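Local coordinates for BH1974 protein (Bacillus halodurans, PDB 3ON5), which is a member of the XdhC/CoxI family, proteins that probably help equip xanthine dehydrogenase-type molybdenum enzymes with their cofactor, although its own activity is not established, at residues Phe144-Leu149 and Ala159-Glu164; Val155-Phe160 and Gly169-Gly174. One frame throughout, in Å; residues are numbered along the deposited sequence.

Contact 1: Phe144-Leu149 and Ala159-Glu164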
ATOM      1  N   PHE A 144     -10.422  26.480 -27.878  1.00 51.75           N
ATOM      2  CA  PHE A 144     -10.651  27.621 -26.999  1.00 52.81           C
ATOM      3  C   PHE A 144     -11.928  27.400 -26.210  1.00 55.79           C
ATOM      4  O   PHE A 144     -13.020  27.359 -26.774  1.00 55.95           O
ATOM      5  CB  PHE A 144     -10.713  28.944 -27.787  1.00 57.42           C
ATOM      6  CG  PHE A 144     -10.662  30.170 -26.908  1.00 60.77           C
ATOM      7  CD1 PHE A 144     -11.818  30.686 -26.332  1.00 66.26           C
ATOM      8  CD2 PHE A 144      -9.463  30.824 -26.672  1.00 63.75           C
ATOM      9  CE1 PHE A 144     -11.766  31.817 -25.511  1.00 68.54           C
ATOM     10  CE2 PHE A 144      -9.416  31.964 -25.861  1.00 68.13           C
ATOM     11  CZ  PHE A 144     -10.567  32.456 -25.292  1.00 67.33           C
ATOM     12  N   HIS A 145     -11.793  27.289 -24.903  1.00 51.74           N
ATOM     13  CA  HIS A 145     -12.929  27.053 -24.028  1.00 51.08           C
ATOM     14  C   HIS A 145     -13.341  28.327 -23.319  1.00 54.98           C
ATOM     15  O   HIS A 145     -12.487  29.098 -22.892  1.00 54.38           O
ATOM     16  CB  HIS A 145     -12.578  25.962 -23.010  1.00 49.83           C
ATOM     17  CG  HIS A 145     -13.680  25.628 -22.051  1.00 52.85           C
ATOM     18  ND1 HIS A 145     -14.950  25.312 -22.493  1.00 55.11           N
ATOM     19  CD2 HIS A 145     -13.639  25.483 -20.707  1.00 53.70           C
ATOM     20  CE1 HIS A 145     -15.645  25.024 -21.409  1.00 53.99           C
ATOM     21  NE2 HIS A 145     -14.897  25.111 -20.314  1.00 53.58           N
ATOM     22  N   VAL A 146     -14.658  28.533 -23.181  1.00 51.98           N
ATOM     23  CA  VAL A 146     -15.228  29.686 -22.496  1.00 52.56           C
ATOM     24  C   VAL A 146     -16.439  29.228 -21.668  1.00 55.38           C
ATOM     25  O   VAL A 146     -17.248  28.429 -22.138  1.00 54.40           O
ATOM     26  CB  VAL A 146     -15.598  30.841 -23.478  1.00 59.69           C
ATOM     27  CG1 VAL A 146     -16.602  30.409 -24.556  1.00 60.22           C
ATOM     28  CG2 VAL A 146     -16.094  32.086 -22.731  1.00 61.54           C
ATOM     29  N   LYS A 147     -16.550  29.735 -20.432  1.00 52.30           N
ATOM     30  CA  LYS A 147     -17.701  29.495 -19.561  1.00 51.72           C
ATOM     31  C   LYS A 147     -18.369  30.819 -19.219  1.00 59.29           C
ATOM     32  O   LYS A 147     -17.675  31.771 -18.883  1.00 60.47           O
ATOM     33  CB  LYS A 147     -17.311  28.757 -18.271  1.00 51.34           C
ATOM     34  CG  LYS A 147     -16.566  27.443 -18.416  1.00 47.05           C
ATOM     35  CD  LYS A 147     -16.160  26.989 -17.025  1.00 45.96           C
ATOM     36  CE  LYS A 147     -15.145  25.877 -16.963  1.00 52.90           C
ATOM     37  NZ  LYS A 147     -15.661  24.599 -17.507  1.00 63.22           N
ATOM     38  N   LYS A 148     -19.693  30.898 -19.336  1.00 58.36           N
ATOM     39  CA  LYS A 148     -20.494  32.064 -18.939  1.00 60.52           C
ATOM     40  C   LYS A 148     -21.087  31.705 -17.590  1.00 66.27           C
ATOM     41  O   LYS A 148     -21.816  30.714 -17.482  1.00 65.99           O
ATOM     42  CB  LYS A 148     -21.546  32.437 -20.007  1.00 63.78           C
ATOM     43  CG  LYS A 148     -22.444  33.612 -19.635  1.00 73.22           C
ATOM     44  CD  LYS A 148     -23.505  33.901 -20.701  1.00 80.44           C
ATOM     45  N   LEU A 149     -20.700  32.437 -16.545  1.00 63.83           N
ATOM     46  CA  LEU A 149     -21.135  32.124 -15.185  1.00 62.92           C
ATOM     47  C   LEU A 149     -22.269  33.023 -14.745  1.00 72.06           C
ATOM     48  O   LEU A 149     -22.375  34.153 -15.225  1.00 75.37           O
ATOM     49  CB  LEU A 149     -19.957  32.270 -14.207  1.00 61.41           C
ATOM     50  CG  LEU A 149     -18.595  31.659 -14.618  1.00 63.50           C
ATOM     51  CD1 LEU A 149     -17.514  32.104 -13.687  1.00 63.16           C
ATOM     52  CD2 LEU A 149     -18.640  30.142 -14.716  1.00 62.40           C
ATOM     53  N   ALA A 159     -18.771  26.773 -24.137  1.00 48.38           N
ATOM     54  CA  ALA A 159     -18.464  26.437 -25.518  1.00 48.02           C
ATOM     55  C   ALA A 159     -16.990  26.066 -25.689  1.00 50.30           C
ATOM     56  O   ALA A 159     -16.123  26.476 -24.903  1.00 48.80           O
ATOM     57  CB  ALA A 159     -18.813  27.614 -26.425  1.00 50.69           C
ATOM     58  N   PHE A 160     -16.726  25.290 -26.741  1.00 45.97           N
ATOM     59  CA  PHE A 160     -15.407  24.858 -27.180  1.00 44.50           C
ATOM     60  C   PHE A 160     -15.245  25.340 -28.607  1.00 51.22           C
ATOM     61  O   PHE A 160     -15.899  24.810 -29.503  1.00 52.03           O
ATOM     62  CB  PHE A 160     -15.248  23.341 -27.031  1.00 43.88           C
ATOM     63  CG  PHE A 160     -15.445  22.838 -25.624  1.00 43.67           C
ATOM     64  CD1 PHE A 160     -14.380  22.797 -24.724  1.00 44.30           C
ATOM     65  CD2 PHE A 160     -16.692  22.384 -25.198  1.00 45.00           C
ATOM     66  CE1 PHE A 160     -14.558  22.301 -23.430  1.00 43.22           C
ATOM     67  CE2 PHE A 160     -16.878  21.922 -23.891  1.00 45.45           C
ATOM     68  CZ  PHE A 160     -15.811  21.886 -23.017  1.00 42.04           C
ATOM     69  N   ILE A 161     -14.450  26.406 -28.799  1.00 49.24           N
ATOM     70  CA  ILE A 161     -14.235  27.086 -30.079  1.00 52.09           C
ATOM     71  C   ILE A 161     -12.988  26.533 -30.815  1.00 57.49           C
ATOM     72  O   ILE A 161     -11.923  26.367 -30.214  1.00 55.60           O
ATOM     73  CB  ILE A 161     -14.085  28.618 -29.798  1.00 56.42           C
ATOM     74  CG1 ILE A 161     -15.297  29.167 -28.985  1.00 56.53           C
ATOM     75  CG2 ILE A 161     -13.842  29.422 -31.094  1.00 58.67           C
ATOM     76  CD1 ILE A 161     -15.047  30.433 -28.198  1.00 60.37           C
ATOM     77  N   LEU A 162     -13.134  26.287 -32.126  1.00 56.98           N
ATOM     78  CA  LEU A 162     -12.062  25.830 -33.024  1.00 57.73           C
ATOM     79  C   LEU A 162     -11.700  26.954 -34.017  1.00 66.64           C
ATOM     80  O   LEU A 162     -10.531  27.133 -34.361  1.00 66.50           O
ATOM     81  CB  LEU A 162     -12.475  24.548 -33.764  1.00 57.13           C
ATOM     82  CG  LEU A 162     -12.645  23.292 -32.912  1.00 59.53           C
ATOM     83  CD1 LEU A 162     -13.591  22.319 -33.575  1.00 59.97           C
ATOM     84  CD2 LEU A 162     -11.295  22.653 -32.570  1.00 60.24           C
ATOM     85  N   ASP A 163     -12.712  27.737 -34.432  1.00 66.64           N
ATOM     86  CA  ASP A 163     -12.593  28.904 -35.301  1.00 69.83           C
ATOM     87  C   ASP A 163     -13.783  29.848 -35.011  1.00 76.85           C
ATOM     88  O   ASP A 163     -14.715  29.439 -34.307  1.00 75.26           O
ATOM     89  CB  ASP A 163     -12.520  28.488 -36.783  1.00 73.16           C
ATOM     90  CG  ASP A 163     -11.894  29.527 -37.703  1.00 91.58           C
ATOM     91  OD1 ASP A 163     -12.010  30.746 -37.406  1.00 93.31           O
ATOM     92  OD2 ASP A 163     -11.294  29.127 -38.726  1.00101.50           O
ATOM     93  N   GLU A 164     -13.759  31.096 -35.550  1.00 76.85           N
ATOM     94  CA  GLU A 164     -14.798  32.118 -35.332  1.00 79.38           C
ATOM     95  C   GLU A 164     -16.224  31.526 -35.485  1.00 85.07           C
ATOM     96  O   GLU A 164     -17.101  31.873 -34.688  1.00 84.95           O
ATOM     97  CB  GLU A 164     -14.622  33.318 -36.290  1.00 83.68           C
ATOM     98  CG  GLU A 164     -15.466  34.545 -35.953  1.00 93.69           C
TER
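His145 and Phe160 form an offset stack, their planes 12° apart and their centroids 4.3 Å from each other. One face of the Phe160 ring takes His145 ND1, which sits toward the rim, 3.2 Å from Phe160 CE1. Lys147 NZ meets His145 NE2 in the plane of the imidazole; Ala159 O lies at the edge by ND1, tilted 24° from that plane. The bond there, 2.9 Å from His145 ND1 to Ala159 O, approaches from above the carbonyl plane; Val146 N is a second donor to the same oxygen. The torsion that places CG opposite the backbone N (chi1 -180°) lays the imidazole alongside the Phe160 ring.

The backbones pair as an antiparallel beta hairpin of strands 143-149 and 155-161: Phe144/Ile161 and Val146/Ala159 are hydrogen-bonded pairs flanking the non-hydrogen-bonded pair His145/Phe160. Phe144 and Ile161 exchange two nearly straight bonds, the Ile161 N to Phe144 O distance being 2.7 Å. With an alanine at His145, Phe160 would probably lose its stacking partner and Ala159 O its imidazole donor, leaving Lys147 NZ with one acceptor fewer. Lys147 also forms a salt bridge with Glu120. On the other sheet face, Ile161 CD1 lies 3.7 Å from Phe144 CD1 and 4.0 Å from Val146 CG1, and Ile161 also packs on Val177 and Ile180 of helix 176-181.

Contact 2: Val155-Phe160 and Gly169-Gly174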
ATOM      1  N   VAL A 155     -22.897  27.595 -13.833  1.00 55.56           N
ATOM      2  CA  VAL A 155     -22.504  27.777 -15.234  1.00 55.01           C
ATOM      3  C   VAL A 155     -23.777  27.893 -16.067  1.00 61.11           C
ATOM      4  O   VAL A 155     -24.589  26.971 -16.109  1.00 61.46           O
ATOM      5  CB  VAL A 155     -21.549  26.676 -15.773  1.00 55.36           C
ATOM      6  CG1 VAL A 155     -21.024  27.025 -17.162  1.00 54.66           C
ATOM      7  CG2 VAL A 155     -20.384  26.465 -14.824  1.00 54.00           C
ATOM      8  N   LEU A 156     -23.949  29.044 -16.709  1.00 58.44           N
ATOM      9  CA  LEU A 156     -25.087  29.310 -17.574  1.00 60.12           C
ATOM     10  C   LEU A 156     -24.888  28.646 -18.927  1.00 65.73           C
ATOM     11  O   LEU A 156     -25.770  27.936 -19.410  1.00 67.82           O
ATOM     12  CB  LEU A 156     -25.288  30.822 -17.752  1.00 61.82           C
ATOM     13  CG  LEU A 156     -25.667  31.639 -16.531  1.00 66.16           C
ATOM     14  CD1 LEU A 156     -25.534  33.114 -16.813  1.00 67.73           C
ATOM     15  CD2 LEU A 156     -27.064  31.300 -16.038  1.00 67.94           C
ATOM     16  N   GLU A 157     -23.732  28.910 -19.553  1.00 59.85           N
ATOM     17  CA  GLU A 157     -23.330  28.389 -20.855  1.00 58.05           C
ATOM     18  C   GLU A 157     -21.868  28.082 -20.920  1.00 56.66           C
ATOM     19  O   GLU A 157     -21.089  28.668 -20.174  1.00 56.57           O
ATOM     20  CB  GLU A 157     -23.627  29.399 -21.952  1.00 61.89           C
ATOM     21  CG  GLU A 157     -25.064  29.724 -22.219  1.00 77.19           C
ATOM     22  CD  GLU A 157     -25.119  30.822 -23.249  1.00 99.17           C
ATOM     23  OE1 GLU A 157     -24.951  30.503 -24.446  1.00 89.97           O
ATOM     24  OE2 GLU A 157     -25.169  32.008 -22.848  1.00 98.17           O
ATOM     25  N   TYR A 158     -21.475  27.230 -21.870  1.00 49.68           N
ATOM     26  CA  TYR A 158     -20.078  26.912 -22.098  1.00 46.84           C
ATOM     27  C   TYR A 158     -19.920  26.446 -23.533  1.00 51.82           C
ATOM     28  O   TYR A 158     -20.835  25.834 -24.090  1.00 51.72           O
ATOM     29  CB  TYR A 158     -19.523  25.894 -21.087  1.00 44.02           C
ATOM     30  CG  TYR A 158     -20.096  24.493 -21.126  1.00 41.88           C
ATOM     31  CD1 TYR A 158     -19.603  23.542 -22.021  1.00 42.53           C
ATOM     32  CD2 TYR A 158     -20.998  24.062 -20.156  1.00 40.73           C
ATOM     33  CE1 TYR A 158     -20.055  22.227 -22.003  1.00 42.40           C
ATOM     34  CE2 TYR A 158     -21.446  22.743 -20.119  1.00 39.87           C
ATOM     35  CZ  TYR A 158     -20.959  21.826 -21.034  1.00 48.29           C
ATOM     36  OH  TYR A 158     -21.376  20.524 -21.006  1.00 50.40           O
ATOM     37  N   ALA A 159     -18.771  26.773 -24.137  1.00 48.38           N
ATOM     38  CA  ALA A 159     -18.464  26.437 -25.518  1.00 48.02           C
ATOM     39  C   ALA A 159     -16.990  26.066 -25.689  1.00 50.30           C
ATOM     40  O   ALA A 159     -16.123  26.476 -24.903  1.00 48.80           O
ATOM     41  CB  ALA A 159     -18.813  27.614 -26.425  1.00 50.69           C
ATOM     42  N   PHE A 160     -16.726  25.290 -26.741  1.00 45.97           N
ATOM     43  CA  PHE A 160     -15.407  24.858 -27.180  1.00 44.50           C
ATOM     44  C   PHE A 160     -15.245  25.340 -28.607  1.00 51.22           C
ATOM     45  O   PHE A 160     -15.899  24.810 -29.503  1.00 52.03           O
ATOM     46  CB  PHE A 160     -15.248  23.341 -27.031  1.00 43.88           C
ATOM     47  CG  PHE A 160     -15.445  22.838 -25.624  1.00 43.67           C
ATOM     48  CD1 PHE A 160     -14.380  22.797 -24.724  1.00 44.30           C
ATOM     49  CD2 PHE A 160     -16.692  22.384 -25.198  1.00 45.00           C
ATOM     50  CE1 PHE A 160     -14.558  22.301 -23.430  1.00 43.22           C
ATOM     51  CE2 PHE A 160     -16.878  21.922 -23.891  1.00 45.45           C
ATOM     52  CZ  PHE A 160     -15.811  21.886 -23.017  1.00 42.04           C
ATOM     53  N   GLY A 169     -20.474  22.428 -27.666  1.00 48.65           N
ATOM     54  CA  GLY A 169     -20.726  22.509 -26.230  1.00 47.86           C
ATOM     55  C   GLY A 169     -22.173  22.768 -25.862  1.00 55.05           C
ATOM     56  O   GLY A 169     -23.076  22.261 -26.531  1.00 58.33           O
ATOM     57  N   GLU A 170     -22.408  23.547 -24.789  1.00 50.87           N
ATOM     58  CA  GLU A 170     -23.749  23.901 -24.314  1.00 52.12           C
ATOM     59  C   GLU A 170     -23.899  25.431 -24.349  1.00 61.47           C
ATOM     60  O   GLU A 170     -24.061  26.094 -23.319  1.00 60.60           O
ATOM     61  CB  GLU A 170     -24.035  23.318 -22.909  1.00 51.34           C
ATOM     62  CG  GLU A 170     -24.028  21.798 -22.853  1.00 52.10           C
ATOM     63  CD  GLU A 170     -25.025  21.053 -23.713  1.00 75.35           C
ATOM     64  OE1 GLU A 170     -26.197  21.487 -23.785  1.00 81.52           O
ATOM     65  OE2 GLU A 170     -24.647  19.993 -24.263  1.00 70.26           O
ATOM     66  N   TRP A 171     -23.815  25.980 -25.571  1.00 63.76           N
ATOM     67  CA  TRP A 171     -23.900  27.413 -25.836  1.00 67.21           C
ATOM     68  C   TRP A 171     -25.154  27.697 -26.642  1.00 79.46           C
ATOM     69  O   TRP A 171     -25.264  27.305 -27.809  1.00 80.91           O
ATOM     70  CB  TRP A 171     -22.641  27.906 -26.558  1.00 65.61           C
ATOM     71  CG  TRP A 171     -22.473  29.399 -26.512  1.00 68.22           C
ATOM     72  CD1 TRP A 171     -22.926  30.311 -27.424  1.00 73.48           C
ATOM     73  CD2 TRP A 171     -21.821  30.152 -25.481  1.00 67.57           C
ATOM     74  NE1 TRP A 171     -22.571  31.583 -27.036  1.00 74.07           N
ATOM     75  CE2 TRP A 171     -21.899  31.518 -25.843  1.00 73.93           C
ATOM     76  CE3 TRP A 171     -21.137  29.804 -24.304  1.00 66.52           C
ATOM     77  CZ2 TRP A 171     -21.357  32.541 -25.043  1.00 73.57           C
ATOM     78  CZ3 TRP A 171     -20.612  30.815 -23.512  1.00 68.21           C
ATOM     79  CH2 TRP A 171     -20.721  32.164 -23.883  1.00 71.24           C
ATOM     80  N   HIS A 172     -26.113  28.363 -26.012  1.00 80.99           N
ATOM     81  CA  HIS A 172     -27.383  28.638 -26.656  1.00 85.23           C
ATOM     82  C   HIS A 172     -27.474  30.066 -27.203  1.00 91.03           C
ATOM     83  O   HIS A 172     -28.230  30.260 -28.154  1.00 91.85           O
ATOM     84  CB  HIS A 172     -28.545  28.393 -25.684  1.00 87.65           C
ATOM     85  CG  HIS A 172     -28.504  29.228 -24.440  1.00 92.24           C
ATOM     86  ND1 HIS A 172     -28.909  30.561 -24.443  1.00 97.10           N
ATOM     87  CD2 HIS A 172     -28.189  28.873 -23.175  1.00 92.77           C
ATOM     88  CE1 HIS A 172     -28.767  30.981 -23.195  1.00 96.20           C
ATOM     89  NE2 HIS A 172     -28.342  30.001 -22.393  1.00 93.89           N
ATOM     90  N   SER A 173     -26.814  31.068 -26.590  1.00 87.83           N
ATOM     91  CA  SER A 173     -26.920  32.430 -27.104  1.00 90.05           C
ATOM     92  C   SER A 173     -26.168  32.513 -28.444  1.00 95.45           C
ATOM     93  O   SER A 173     -25.998  31.506 -29.143  1.00 94.61           O
ATOM     94  CB  SER A 173     -26.415  33.461 -26.093  1.00 93.54           C
ATOM     95  OG  SER A 173     -25.007  33.442 -25.925  1.00101.76           O
ATOM     96  N   GLY A 174     -25.740  33.703 -28.795  1.00 93.97           N
ATOM     97  CA  GLY A 174     -25.077  33.970 -30.062  1.00 94.95           C
ATOM     98  C   GLY A 174     -23.757  33.291 -30.350  1.00 96.06           C
ATOM     99  O   GLY A 174     -23.541  32.130 -30.005  1.00 93.42           O
TER
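Glu157 OE1 accepts the backbone N-H groups of His172 and Ser173, joining strand 155-161 to the loop that follows strand 167-168. The strand carries a classic beta bulge, Leu156 and Glu157 both facing Lys148, and the antiparallel pairing with the loop is short: Tyr158/Glu170 is hydrogen-bonded, Ala159/Gly169 is not. The two grips on OE1 are unequal. Ser173 N comes in almost straight (171°, 2.9 Å to Glu157 OE1) from above the carboxylate plane, whereas the bond from His172 N is weak and bent. With CG beside its own backbone N (chi1 -65°) and the chain extended beyond, Glu157 lays its carboxylate over one face of the His172 ring, the planes 19° apart; OE1 also lies over a face of the Trp171 ring, 3.3 Å from Trp171 CD2.

In the backbone pair, Tyr158 O accepts from Glu170 N at 2.9 Å, and Tyr158 N donates to Glu170 O at 3.2 Å from above that carbonyl's plane. The Glu170 carboxylate finds its hydrogen bond at His129, through OE2. Over one face of the Tyr158 ring, toward its rim, Glu170 CB stands 4.0 Å from the centroid in a CH-pi contact.

Overall arrangement
From the N terminus, the chain leaves helix 124-139 and enters strand 143-149, turns, and returns along strand 155-161; contact 1 closes that hairpin across nine intervening residues. Contact 2 closes the next loop, across eight residues, where the chain comes back past strand 155-161 by way of strand 167-168. The two loops overlap rather than nest: residues 155-158 lie in the loop closed by contact 1, and Ala159 and Phe160 belong to both contacts. Their centres are about 8 Å apart. Together they tie the neighbouring strands 143-149 and 155-161 to each other and to the loop between strand 167-168 and helix 176-181, all within the BH1974-like central domain.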